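Local coordinates for protein metalloprotease stcE (Escherichia coli, PDB 4DNY) that is a secreted zinc metalloprotease of the metzincin class that probably cleaves mucin-type O-linked glycoproteins, represented here by a beta-sandwich fragment, at residues R66-P71 against Y89-F94; V81-S86 against V100-G105; P74-K79 against F110-G115; F18-G23 against N52-I57. All coordinates share one frame; numbering follows the deposited sequence.

Contact 1. Residues R66-P71 against Y89-F94; sequences RDIYLP and YSSTVF
Tyr69 and Phe94, paired on neighbouring parallel strands, lay their rings side by side in an offset stack, with centroids 4.6 Å apart and planes inclined by 13°. Tyr69 CE1 comes over the Phe94 ring, 3.5 Å from CD2. Their paired positions put both side chains on one face, and like first torsions (CG anti to the carbonyl carbon, chi1 -66° and -62°) set the two CG atoms alike. Asp67 and Thr92 share this face: Asp67 OD1 sits at the edge of the Phe94 ring, 3.7 Å from CE2, while Thr92 CG2 lies over a face of that ring.

The face of Ile68 and Val93 is mostly apolar: Ile68 CD1 approaches Ser91 CB, and Leu70 CG leans on Val93 CG1 at 4.0 Å; Phe83 of strand 80-86 touches Ile68, Leu70 and Val93 from the facing sheet.

Four backbone bonds join the strands, each 2.9 Å: Thr92 N to Arg66 O, Ile68 N to Thr92 O, Phe94 N to Ile68 O and Leu70 N to Phe94 O. Beside them, Arg66 NH2 forms a salt bridge with Asp67 OD2 (2.7 Å), holding the carboxylate at the exposed end. This is a parallel strand pair in the smaller sheet of a beta-sandwich.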
loop_
_atom_site.group_PDB
_atom_site.type_symbol
_atom_site.label_atom_id
_atom_site.label_comp_id
_atom_site.label_asym_id
_atom_site.label_seq_id
_atom_site.Cartn_x
_atom_site.Cartn_y
_atom_site.Cartn_z
ATOM N N ARG A 66 12.568 -2.238 3.772
ATOM C CA ARG A 66 12.926 -0.848 3.464
ATOM C C ARG A 66 12.093 -0.199 2.394
ATOM O O ARG A 66 11.692 0.922 2.576
ATOM C CB ARG A 66 14.394 -0.785 3.082
ATOM C CG ARG A 66 14.896 0.623 3.080
ATOM C CD ARG A 66 16.313 0.669 2.607
ATOM N NE ARG A 66 16.294 0.588 1.141
ATOM C CZ ARG A 66 17.342 0.444 0.340
ATOM N NH1 ARG A 66 18.578 0.356 0.840
ATOM N NH2 ARG A 66 17.141 0.389 -0.981
ATOM N N ASP A 67 11.888 -0.893 1.284
ATOM C CA ASP A 67 11.261 -0.302 0.122
ATOM C C ASP A 67 10.034 -1.065 -0.200
ATOM O O ASP A 67 10.067 -2.262 -0.266
ATOM C CB ASP A 67 12.185 -0.331 -1.110
ATOM C CG ASP A 67 13.476 0.484 -0.904
ATOM O OD1 ASP A 67 13.450 1.506 -0.227
ATOM O OD2 ASP A 67 14.515 0.089 -1.482
ATOM N N ILE A 68 8.945 -0.349 -0.437
ATOM C CA ILE A 68 7.690 -0.939 -0.807
ATOM C C ILE A 68 7.149 -0.267 -2.059
ATOM O O ILE A 68 6.964 0.941 -2.101
ATOM C CB ILE A 68 6.655 -0.724 0.310
ATOM C CG1 ILE A 68 7.210 -1.397 1.617
ATOM C CG2 ILE A 68 5.279 -1.289 -0.097
ATOM C CD1 ILE A 68 6.515 -0.948 2.882
ATOM N N TYR A 69 6.790 -1.089 -3.053
ATOM C CA TYR A 69 6.363 -0.562 -4.340
ATOM C C TYR A 69 4.883 -0.809 -4.590
ATOM O O TYR A 69 4.425 -1.960 -4.539
ATOM C CB TYR A 69 7.162 -1.218 -5.466
ATOM C CG TYR A 69 8.642 -0.855 -5.424
ATOM C CD1 TYR A 69 9.132 0.226 -6.108
ATOM C CD2 TYR A 69 9.530 -1.618 -4.648
ATOM C CE1 TYR A 69 10.491 0.524 -6.088
ATOM C CE2 TYR A 69 10.887 -1.312 -4.612
ATOM C CZ TYR A 69 11.335 -0.208 -5.325
ATOM O OH TYR A 69 12.696 0.119 -5.295
ATOM N N LEU A 70 4.124 0.247 -4.903
ATOM C CA LEU A 70 2.750 0.019 -5.304
ATOM C C LEU A 70 2.703 -0.418 -6.792
ATOM O O LEU A 70 3.451 0.088 -7.595
ATOM C CB LEU A 70 1.930 1.288 -5.050
ATOM C CG LEU A 70 1.809 1.779 -3.620
ATOM C CD1 LEU A 70 0.642 2.796 -3.541
ATOM C CD2 LEU A 70 1.481 0.640 -2.635
ATOM N N PRO A 71 1.856 -1.398 -7.109
ATOM C CA PRO A 71 1.769 -1.879 -8.499
ATOM C C PRO A 71 1.100 -0.888 -9.448
ATOM O O PRO A 71 0.384 0.030 -9.004
ATOM C CB PRO A 71 0.961 -3.140 -8.343
ATOM C CG PRO A 71 0.022 -2.870 -7.140
ATOM C CD PRO A 71 0.884 -2.074 -6.224
ATOM N N TYR A 89 12.179 1.307 12.271
ATOM C CA TYR A 89 12.789 1.667 11.000
ATOM C C TYR A 89 11.795 2.259 10.037
ATOM O O TYR A 89 10.664 1.800 9.951
ATOM C CB TYR A 89 13.487 0.472 10.300
ATOM C CG TYR A 89 14.675 -0.123 11.014
ATOM C CD1 TYR A 89 15.603 0.660 11.629
ATOM C CD2 TYR A 89 14.884 -1.461 10.970
ATOM C CE1 TYR A 89 16.728 0.106 12.253
ATOM C CE2 TYR A 89 16.007 -2.021 11.610
ATOM C CZ TYR A 89 16.919 -1.234 12.231
ATOM O OH TYR A 89 18.023 -1.790 12.865
ATOM N N SER A 90 12.214 3.263 9.303
ATOM C CA SER A 90 11.363 3.850 8.293
ATOM C C SER A 90 11.393 3.025 7.013
ATOM O O SER A 90 12.346 2.274 6.774
ATOM C CB SER A 90 11.784 5.311 7.990
ATOM O OG SER A 90 13.070 5.420 7.371
ATOM N N SER A 91 10.380 3.206 6.191
ATOM C CA SER A 91 10.255 2.568 4.892
ATOM C C SER A 91 9.969 3.688 3.867
ATOM O O SER A 91 9.494 4.740 4.231
ATOM C CB SER A 91 9.133 1.559 4.851
ATOM O OG SER A 91 9.371 0.481 5.752
ATOM N N THR A 92 10.241 3.390 2.616
ATOM C CA THR A 92 9.884 4.301 1.521
ATOM C C THR A 92 8.800 3.582 0.733
ATOM O O THR A 92 9.003 2.409 0.332
ATOM C CB THR A 92 11.069 4.624 0.600
ATOM O OG1 THR A 92 12.098 5.261 1.396
ATOM C CG2 THR A 92 10.590 5.553 -0.526
ATOM N N VAL A 93 7.668 4.261 0.490
ATOM C CA VAL A 93 6.618 3.751 -0.394
ATOM C C VAL A 93 6.701 4.476 -1.711
ATOM O O VAL A 93 6.610 5.708 -1.760
ATOM C CB VAL A 93 5.233 3.942 0.191
ATOM C CG1 VAL A 93 4.157 3.445 -0.806
ATOM C CG2 VAL A 93 5.137 3.196 1.570
ATOM N N PHE A 94 6.907 3.713 -2.776
ATOM C CA PHE A 94 7.007 4.229 -4.131
ATOM C C PHE A 94 5.668 4.057 -4.827
ATOM O O PHE A 94 5.091 2.945 -4.849
ATOM C CB PHE A 94 8.113 3.465 -4.914
ATOM C CG PHE A 94 9.475 3.606 -4.338
ATOM C CD1 PHE A 94 10.303 4.628 -4.744
ATOM C CD2 PHE A 94 9.952 2.677 -3.357
ATOM C CE1 PHE A 94 11.566 4.722 -4.199
ATOM C CE2 PHE A 94 11.183 2.828 -2.799
ATOM C CZ PHE A 94 11.981 3.871 -3.227
HETATM O O HOH W 1 13.670 3.599 2.877
#

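Contact 2. Residues V81-S86 against V100-G105; sequences VRFVSS and VTLSVG
Leu102 packs against Phe83 and Ser85 where the two sheets of the beta-sandwich face each other, Phe83 and Ser85 lying on strand 80-86 of the larger sheet and Leu102 at the end of strand 98-102 of the smaller one. Leu102 CD2 meets the Phe83 side chain obliquely, nearest at Phe83 CD1 (3.8 Å); Leu102 CD1 touches Ser85 CB, also at 3.8 Å, and reaches Phe83 CB as well. With CG anti to the backbone N (chi1 175°), the leucine branch is carried across to strand 80-86. Leu108 of strand 107-113 packs on the same leucine.

Ser85 CB also packs against Ser103 O (3.5 Å). Polar groups follow: Ser85 OG is hydrogen-bonded to Ala87 N, just beyond the segment, and a water bridges the two segments, 2.7 Å from Ser85 OG and donating to Leu102 O at 2.8 Å. Farther along, the chain leaving strand 98-102 turns back toward Ser85, and Gly105 N donates to Ser85 O at 3.0 Å. That bond is moderately bent (152° at the hydrogen), its donor tilted 35° from the carbonyl plane. At the backbone angles of Gly105 a beta carbon would be pressed against the preceding carbonyl oxygen. Val104 CG2 rests at 4.0 Å on Ser86 C.

Chemically, an apolar meeting of side chains gives way within a few residues to serine, water and backbone groups: dispersion joins the sheets inside, while one direct hydrogen bond and a water bridge fix the connecting loop at the rim.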
loop_
_atom_site.group_PDB
_atom_site.type_symbol
_atom_site.label_atom_id
_atom_site.label_comp_id
_atom_site.label_asym_id
_atom_site.label_seq_id
_atom_site.Cartn_x
_atom_site.Cartn_y
_atom_site.Cartn_z
ATOM N N VAL A 81 -4.924 1.138 -0.946
ATOM C CA VAL A 81 -3.886 0.541 -0.091
ATOM C C VAL A 81 -3.686 1.429 1.123
ATOM O O VAL A 81 -3.475 2.641 0.977
ATOM C CB VAL A 81 -2.517 0.342 -0.827
ATOM C CG1 VAL A 81 -1.503 -0.322 0.115
ATOM C CG2 VAL A 81 -2.758 -0.541 -2.066
ATOM N N ARG A 82 -3.752 0.839 2.300
ATOM C CA ARG A 82 -3.480 1.532 3.558
ATOM C C ARG A 82 -2.225 0.967 4.179
ATOM O O ARG A 82 -1.986 -0.247 4.121
ATOM C CB ARG A 82 -4.670 1.365 4.540
ATOM C CG ARG A 82 -4.453 2.153 5.825
ATOM C CD ARG A 82 -5.615 2.044 6.753
ATOM N NE ARG A 82 -6.827 2.693 6.200
ATOM C CZ ARG A 82 -7.983 2.095 5.983
ATOM N NH1 ARG A 82 -8.110 0.770 6.242
ATOM N NH2 ARG A 82 -9.060 2.754 5.533
ATOM N N PHE A 83 -1.385 1.826 4.742
ATOM C CA PHE A 83 -0.178 1.416 5.523
ATOM C C PHE A 83 -0.338 1.878 6.940
ATOM O O PHE A 83 -0.739 3.019 7.165
ATOM C CB PHE A 83 1.088 2.052 4.968
ATOM C CG PHE A 83 1.483 1.516 3.638
ATOM C CD1 PHE A 83 2.393 0.501 3.538
ATOM C CD2 PHE A 83 0.947 2.049 2.456
ATOM C CE1 PHE A 83 2.741 -0.012 2.292
ATOM C CE2 PHE A 83 1.332 1.561 1.214
ATOM C CZ PHE A 83 2.213 0.529 1.147
ATOM N N VAL A 84 0.001 1.000 7.885
ATOM C CA VAL A 84 0.131 1.346 9.285
ATOM C C VAL A 84 1.439 0.843 9.824
ATOM O O VAL A 84 1.668 -0.374 9.830
ATOM C CB VAL A 84 -1.063 0.766 10.139
ATOM C CG1 VAL A 84 -0.924 1.224 11.603
ATOM C CG2 VAL A 84 -2.391 1.130 9.514
ATOM N N SER A 85 2.340 1.755 10.184
ATOM C CA SER A 85 3.669 1.363 10.660
ATOM C C SER A 85 3.747 1.374 12.188
ATOM O O SER A 85 3.503 2.396 12.838
ATOM C CB SER A 85 4.731 2.305 10.152
ATOM O OG SER A 85 5.944 2.004 10.839
ATOM N N SER A 86 4.181 0.248 12.736
ATOM C CA SER A 86 4.611 0.212 14.148
ATOM C C SER A 86 6.085 -0.209 14.192
ATOM O O SER A 86 6.584 -0.693 15.206
ATOM C CB SER A 86 3.685 -0.686 15.010
ATOM O OG SER A 86 3.615 -1.985 14.490
ATOM N N VAL A 100 7.116 8.450 -0.687
ATOM C CA VAL A 100 6.807 9.040 0.599
ATOM C C VAL A 100 7.425 8.156 1.666
ATOM O O VAL A 100 7.516 6.923 1.518
ATOM C CB VAL A 100 5.285 9.196 0.803
ATOM C CG1 VAL A 100 4.535 7.811 0.770
ATOM C CG2 VAL A 100 4.977 9.956 2.121
ATOM N N THR A 101 7.908 8.772 2.726
ATOM C CA THR A 101 8.442 8.029 3.877
ATOM C C THR A 101 7.314 7.553 4.833
ATOM O O THR A 101 6.455 8.341 5.226
ATOM C CB THR A 101 9.441 8.894 4.646
ATOM O OG1 THR A 101 10.500 9.222 3.759
ATOM C CG2 THR A 101 9.995 8.141 5.900
ATOM N N LEU A 102 7.364 6.271 5.170
ATOM C CA LEU A 102 6.473 5.687 6.143
ATOM C C LEU A 102 7.279 5.504 7.417
ATOM O O LEU A 102 8.167 4.656 7.473
ATOM C CB LEU A 102 5.955 4.330 5.630
ATOM C CG LEU A 102 5.099 3.525 6.605
ATOM C CD1 LEU A 102 3.829 4.258 7.007
ATOM C CD2 LEU A 102 4.828 2.173 5.972
ATOM N N SER A 103 7.020 6.334 8.410
ATOM C CA SER A 103 7.801 6.300 9.637
ATOM C C SER A 103 6.948 5.728 10.771
ATOM O O SER A 103 5.724 5.617 10.664
ATOM C CB SER A 103 8.329 7.684 9.985
ATOM O OG SER A 103 7.283 8.631 10.152
ATOM N N VAL A 104 7.601 5.388 11.853
ATOM C CA VAL A 104 6.916 4.765 12.994
ATOM C C VAL A 104 5.738 5.623 13.495
ATOM O O VAL A 104 5.845 6.841 13.606
ATOM C CB VAL A 104 7.893 4.455 14.158
ATOM C CG1 VAL A 104 8.422 5.713 14.825
ATOM C CG2 VAL A 104 7.198 3.531 15.158
ATOM N N GLY A 105 4.596 4.999 13.718
ATOM C CA GLY A 105 3.457 5.706 14.235
ATOM C C GLY A 105 2.629 6.416 13.191
ATOM O O GLY A 105 1.842 7.252 13.558
HETATM O O HOH W 2 8.090 2.674 9.412
#

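Contact 3. Residues P74-K79 against F110-G115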
loop_
_atom_site.group_PDB
_atom_site.type_symbol
_atom_site.label_atom_id
_atom_site.label_comp_id
_atom_site.label_asym_id
_atom_site.label_seq_id
_atom_site.Cartn_x
_atom_site.Cartn_y
_atom_site.Cartn_z
ATOM N N PRO A 74 -4.191 -1.757 -15.241
ATOM C CA PRO A 74 -5.572 -1.421 -15.440
ATOM C C PRO A 74 -6.535 -1.947 -14.366
ATOM O O PRO A 74 -7.455 -1.217 -13.948
ATOM C CB PRO A 74 -5.890 -2.065 -16.808
ATOM C CG PRO A 74 -4.621 -2.283 -17.464
ATOM C CD PRO A 74 -3.573 -2.412 -16.421
ATOM N N ASP A 75 -6.316 -3.178 -13.908
ATOM C CA ASP A 75 -7.225 -3.818 -12.993
ATOM C C ASP A 75 -7.209 -3.237 -11.580
ATOM O O ASP A 75 -7.970 -3.685 -10.713
ATOM C CB ASP A 75 -6.995 -5.342 -12.967
ATOM C CG ASP A 75 -5.590 -5.738 -12.547
ATOM O OD1 ASP A 75 -4.670 -4.900 -12.483
ATOM O OD2 ASP A 75 -5.422 -6.944 -12.300
ATOM N N LEU A 76 -6.360 -2.227 -11.366
ATOM C CA LEU A 76 -6.258 -1.547 -10.035
ATOM C C LEU A 76 -7.237 -0.374 -9.890
ATOM O O LEU A 76 -7.289 0.288 -8.859
ATOM C CB LEU A 76 -4.831 -1.047 -9.827
ATOM C CG LEU A 76 -3.705 -2.087 -9.688
ATOM C CD1 LEU A 76 -2.344 -1.457 -9.773
ATOM C CD2 LEU A 76 -3.860 -2.956 -8.431
ATOM N N GLU A 77 -8.022 -0.107 -10.907
ATOM C CA GLU A 77 -8.951 0.994 -10.895
ATOM C C GLU A 77 -9.849 0.990 -9.656
ATOM O O GLU A 77 -10.559 0.014 -9.383
ATOM C CB GLU A 77 -9.785 0.957 -12.157
ATOM C CG GLU A 77 -10.422 2.182 -12.529
ATOM C CD GLU A 77 -9.492 3.389 -12.686
ATOM O OE1 GLU A 77 -8.267 3.262 -13.062
ATOM O OE2 GLU A 77 -10.028 4.396 -12.320
ATOM N N GLY A 78 -9.803 2.095 -8.920
ATOM C CA GLY A 78 -10.583 2.295 -7.702
ATOM C C GLY A 78 -10.091 1.551 -6.470
ATOM O O GLY A 78 -10.701 1.673 -5.380
ATOM N N LYS A 79 -9.039 0.781 -6.620
ATOM C CA LYS A 79 -8.486 0.019 -5.510
ATOM C C LYS A 79 -7.741 0.935 -4.546
ATOM O O LYS A 79 -7.223 1.975 -4.907
ATOM C CB LYS A 79 -7.535 -1.076 -6.022
ATOM C CG LYS A 79 -8.202 -2.096 -6.894
ATOM C CD LYS A 79 -9.273 -2.877 -6.175
ATOM C CE LYS A 79 -9.916 -3.972 -7.055
ATOM N NZ LYS A 79 -10.656 -4.979 -6.328
ATOM N N PHE A 110 -3.810 5.309 0.001
ATOM C CA PHE A 110 -3.695 5.487 -1.438
ATOM C C PHE A 110 -4.922 4.937 -2.144
ATOM O O PHE A 110 -5.519 3.947 -1.700
ATOM C CB PHE A 110 -2.449 4.765 -1.983
ATOM C CG PHE A 110 -1.153 5.226 -1.418
ATOM C CD1 PHE A 110 -0.367 6.178 -2.071
ATOM C CD2 PHE A 110 -0.677 4.700 -0.249
ATOM C CE1 PHE A 110 0.833 6.594 -1.539
ATOM C CE2 PHE A 110 0.559 5.104 0.282
ATOM C CZ PHE A 110 1.307 6.043 -0.402
ATOM N N LYS A 111 -5.300 5.582 -3.257
ATOM C CA LYS A 111 -6.344 5.118 -4.156
ATOM C C LYS A 111 -5.922 5.334 -5.615
ATOM O O LYS A 111 -5.368 6.346 -5.940
ATOM C CB LYS A 111 -7.664 5.868 -3.875
ATOM C CG LYS A 111 -8.821 5.421 -4.756
ATOM C CD LYS A 111 -10.156 5.969 -4.310
ATOM C CE LYS A 111 -11.228 5.668 -5.309
ATOM N NZ LYS A 111 -12.643 6.006 -4.850
ATOM N N TYR A 112 -6.201 4.344 -6.472
ATOM C CA TYR A 112 -5.799 4.368 -7.863
ATOM C C TYR A 112 -7.001 4.863 -8.696
ATOM O O TYR A 112 -8.066 4.264 -8.644
ATOM C CB TYR A 112 -5.430 2.951 -8.289
ATOM C CG TYR A 112 -4.580 2.833 -9.513
ATOM C CD1 TYR A 112 -3.216 3.042 -9.457
ATOM C CD2 TYR A 112 -5.121 2.374 -10.702
ATOM C CE1 TYR A 112 -2.405 2.878 -10.528
ATOM C CE2 TYR A 112 -4.287 2.168 -11.815
ATOM C CZ TYR A 112 -2.924 2.408 -11.704
ATOM O OH TYR A 112 -2.087 2.178 -12.806
ATOM N N VAL A 113 -6.830 5.971 -9.394
ATOM C CA VAL A 113 -7.899 6.551 -10.194
ATOM C C VAL A 113 -7.362 6.833 -11.593
ATOM O O VAL A 113 -6.407 7.637 -11.755
ATOM C CB VAL A 113 -8.467 7.837 -9.565
ATOM C CG1 VAL A 113 -9.620 8.343 -10.370
ATOM C CG2 VAL A 113 -8.905 7.532 -8.103
ATOM N N ASN A 114 -8.017 6.235 -12.573
ATOM C CA ASN A 114 -7.680 6.427 -13.993
ATOM C C ASN A 114 -6.195 6.296 -14.260
ATOM O O ASN A 114 -5.590 7.162 -14.952
ATOM C CB ASN A 114 -8.231 7.712 -14.549
ATOM C CG ASN A 114 -8.194 7.756 -16.050
ATOM O OD1 ASN A 114 -8.370 6.721 -16.727
ATOM N ND2 ASN A 114 -7.919 8.932 -16.637
ATOM N N GLY A 115 -5.598 5.244 -13.672
ATOM C CA GLY A 115 -4.219 4.880 -14.006
ATOM C C GLY A 115 -3.138 5.497 -13.138
ATOM O O GLY A 115 -1.942 5.380 -13.431
HETATM O O HOH W 3 -12.803 3.242 -3.959
#
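Glu77 OE2 accepts a 2.7 Å hydrogen bond from Asn114 N through its syn lone pair, nearly straight at 166°. The other oxygen, OE1, takes a weak bond from Gly115 N (3.4 Å). Glu77 CG is anti to the backbone N (chi1 -160°), the bend at chi2 turns CD back, and the carboxylate meets the amides of the tight turn linking strands 107-113 and 116-119.

Behind this bond, the backbones pair in both directions. Gly78 N donates to Tyr112 O at 2.8 Å, and Tyr112 N donates to Lys79 O at 3.0 Å. Gly78, with positive phi, lies in the type II turn that runs from Leu76 to Lys79.

Leu76 CB stands over one face of the Tyr112 ring, offset toward its rim: a CH-pi contact with CB 3.5 Å from CD2. Trp117 meets the tyrosine edge-to-face, while the phenol OH is bonded to Gln72 and Gly73. A water accepts from Lys111 NZ and donates to Gly78 O; the same ammonium also bonds Asp17 O.

The negative carboxylate is thus met by one short and one weak backbone N-H bond, which would be expected to offset part of its charge, and the backbone of Gly78 and Lys79 is pinned to the strand by a donor and an acceptor of Tyr112. The turn before strand 80-86 is held both by directional bonds and by packing of Leu76 on the Tyr112 ring.

Contact 4. Residues F18-G23 against N52-I57; sequences FTPHNG and NALVEI
The carboxamide of Asn22 is the flat group that reaches the other segment, and it does so with its oxygen: OD1 lies 3.4 Å from Ala53 CB. CG stands between the backbone N and the carbonyl carbon (chi1 63°), a position from which OD1 can meet the alanine. The same OD1 is bonded to Thr24 OG1, to which Ala53 N also donates, so that one hydroxyl ties both segments together just past Gly23.

The pyrrolidine ring of Pro20 supplies the apolar part of the contact. Its CB lies 4.1 Å from Ala53 CB, and its CG meets Leu54 CD1 at 4.0 Å. His21 takes part mainly through its backbone, with N 3.9 Å from Ala53 CB. That N-H also donates a hydrogen bond to a water at 3.0 Å, which in turn donates to Ala53 O (2.8 Å); across the two segments themselves, the polar link is therefore by water.

Ala53 opens the way into strand 54-60, which lies between strands 25-28 and 80-86 in the larger sheet. Residues 18-23 form the loop leading into strand 25-28, passing the start of strand 54-60, whose Leu54 also packs on Met80 of strand 80-86, while Val55 touches helix 43-49.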
loop_
_atom_site.group_PDB
_atom_site.type_symbol
_atom_site.label_atom_id
_atom_site.label_comp_id
_atom_site.label_asym_id
_atom_site.label_seq_id
_atom_site.Cartn_x
_atom_site.Cartn_y
_atom_site.Cartn_z
ATOM N N PHE A 18 -11.835 8.663 -0.763
ATOM C CA PHE A 18 -11.071 7.558 -0.182
ATOM C C PHE A 18 -11.958 6.633 0.610
ATOM O O PHE A 18 -11.893 6.571 1.814
ATOM C CB PHE A 18 -9.949 8.162 0.665
ATOM C CG PHE A 18 -8.844 8.746 -0.133
ATOM C CD1 PHE A 18 -7.819 7.980 -0.581
ATOM C CD2 PHE A 18 -8.814 10.113 -0.400
ATOM C CE1 PHE A 18 -6.807 8.519 -1.279
ATOM C CE2 PHE A 18 -7.786 10.649 -1.158
ATOM C CZ PHE A 18 -6.805 9.831 -1.602
ATOM N N THR A 19 -12.856 5.963 -0.084
ATOM C CA THR A 19 -13.715 4.912 0.525
ATOM C C THR A 19 -13.620 3.682 -0.370
ATOM O O THR A 19 -13.820 3.795 -1.575
ATOM C CB THR A 19 -15.170 5.311 0.560
ATOM O OG1 THR A 19 -15.289 6.648 1.085
ATOM C CG2 THR A 19 -15.993 4.326 1.445
ATOM N N PRO A 20 -13.380 2.506 0.234
ATOM C CA PRO A 20 -13.253 1.309 -0.600
ATOM C C PRO A 20 -14.549 0.923 -1.231
ATOM O O PRO A 20 -15.589 1.243 -0.708
ATOM C CB PRO A 20 -12.766 0.215 0.368
ATOM C CG PRO A 20 -12.664 0.815 1.634
ATOM C CD PRO A 20 -13.055 2.260 1.652
ATOM N N HIS A 21 -14.458 0.272 -2.394
ATOM C CA HIS A 21 -15.626 -0.125 -3.180
ATOM C C HIS A 21 -16.561 -0.994 -2.348
ATOM O O HIS A 21 -17.772 -0.983 -2.510
ATOM C CB HIS A 21 -15.159 -0.852 -4.480
ATOM C CG HIS A 21 -16.284 -1.469 -5.267
ATOM N ND1 HIS A 21 -17.129 -0.744 -6.098
ATOM C CD2 HIS A 21 -16.727 -2.756 -5.317
ATOM C CE1 HIS A 21 -18.045 -1.564 -6.619
ATOM N NE2 HIS A 21 -17.828 -2.790 -6.147
ATOM N N ASN A 22 -15.996 -1.838 -1.506
ATOM C CA ASN A 22 -16.754 -2.722 -0.616
ATOM C C ASN A 22 -15.895 -3.128 0.567
ATOM O O ASN A 22 -14.804 -2.620 0.687
ATOM C CB ASN A 22 -17.343 -3.916 -1.366
ATOM C CG ASN A 22 -16.298 -4.824 -1.980
ATOM O OD1 ASN A 22 -15.220 -4.962 -1.502
ATOM N ND2 ASN A 22 -16.664 -5.454 -3.078
ATOM N N GLY A 23 -16.409 -4.044 1.403
ATOM C CA GLY A 23 -15.701 -4.524 2.584
ATOM C C GLY A 23 -14.719 -5.644 2.425
ATOM O O GLY A 23 -14.362 -6.304 3.415
ATOM N N ASN A 52 -9.866 -8.162 -3.578
ATOM C CA ASN A 52 -10.131 -7.237 -2.485
ATOM C C ASN A 52 -10.160 -5.803 -2.939
ATOM O O ASN A 52 -9.349 -5.417 -3.783
ATOM C CB ASN A 52 -9.041 -7.372 -1.410
ATOM C CG ASN A 52 -9.091 -8.735 -0.715
ATOM O OD1 ASN A 52 -9.878 -8.917 0.199
ATOM N ND2 ASN A 52 -8.262 -9.683 -1.147
ATOM N N ALA A 53 -11.032 -5.021 -2.317
ATOM C CA ALA A 53 -11.138 -3.575 -2.565
ATOM C C ALA A 53 -10.020 -2.789 -1.923
ATOM O O ALA A 53 -9.648 -1.705 -2.374
ATOM C CB ALA A 53 -12.456 -3.060 -2.001
ATOM N N LEU A 54 -9.482 -3.314 -0.837
ATOM C CA LEU A 54 -8.423 -2.671 -0.058
ATOM C C LEU A 54 -7.430 -3.663 0.471
ATOM O O LEU A 54 -7.809 -4.756 0.978
ATOM C CB LEU A 54 -9.063 -1.854 1.062
ATOM C CG LEU A 54 -8.056 -0.894 1.825
ATOM C CD1 LEU A 54 -8.729 0.417 2.171
ATOM C CD2 LEU A 54 -7.589 -1.648 2.980
ATOM N N VAL A 55 -6.141 -3.300 0.392
ATOM C CA VAL A 55 -5.061 -4.044 1.072
ATOM C C VAL A 55 -4.543 -3.132 2.159
ATOM O O VAL A 55 -4.227 -1.949 1.881
ATOM C CB VAL A 55 -3.941 -4.428 0.119
ATOM C CG1 VAL A 55 -2.664 -4.857 0.883
ATOM C CG2 VAL A 55 -4.390 -5.568 -0.864
ATOM N N GLU A 56 -4.399 -3.643 3.381
ATOM C CA GLU A 56 -3.911 -2.860 4.531
ATOM C C GLU A 56 -2.651 -3.573 5.046
ATOM O O GLU A 56 -2.735 -4.738 5.470
ATOM C CB GLU A 56 -4.971 -2.757 5.631
ATOM C CG GLU A 56 -4.446 -2.010 6.849
ATOM C CD GLU A 56 -5.553 -1.601 7.838
ATOM O OE1 GLU A 56 -6.659 -1.223 7.426
ATOM O OE2 GLU A 56 -5.295 -1.642 9.009
ATOM N N ILE A 57 -1.535 -2.869 4.993
ATOM C CA ILE A 57 -0.237 -3.414 5.345
ATOM C C ILE A 57 0.197 -2.892 6.673
ATOM O O ILE A 57 0.183 -1.678 6.921
ATOM C CB ILE A 57 0.785 -2.999 4.274
ATOM C CG1 ILE A 57 0.467 -3.691 2.957
ATOM C CG2 ILE A 57 2.272 -3.277 4.736
ATOM C CD1 ILE A 57 1.166 -3.047 1.701
HETATM O O HOH W 4 -11.566 0.135 -3.279
#

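In the fold
All four contacts belong to one compact beta-sandwich fragment. Contact 1 lies within the three-stranded sheet, and contact 2 spans from it to the five-stranded sheet; their centres are about 9 Å apart. Contacts 3 and 4, with centres about 11 Å apart, sit at one end of the larger sheet, on the other side of the chain's centre from contact 1. Phe83 of contact 2 packs on Ile68 of contact 1, Phe110 of contact 3 and Ile57 of contact 4, linking all four. Along the chain, contact 4 closes before the others open; contact 1 interlocks with contacts 2 and 3, and contact 2 is nested inside contact 3. The chain thus passes back and forth between two sheets that the Phe83 packing joins.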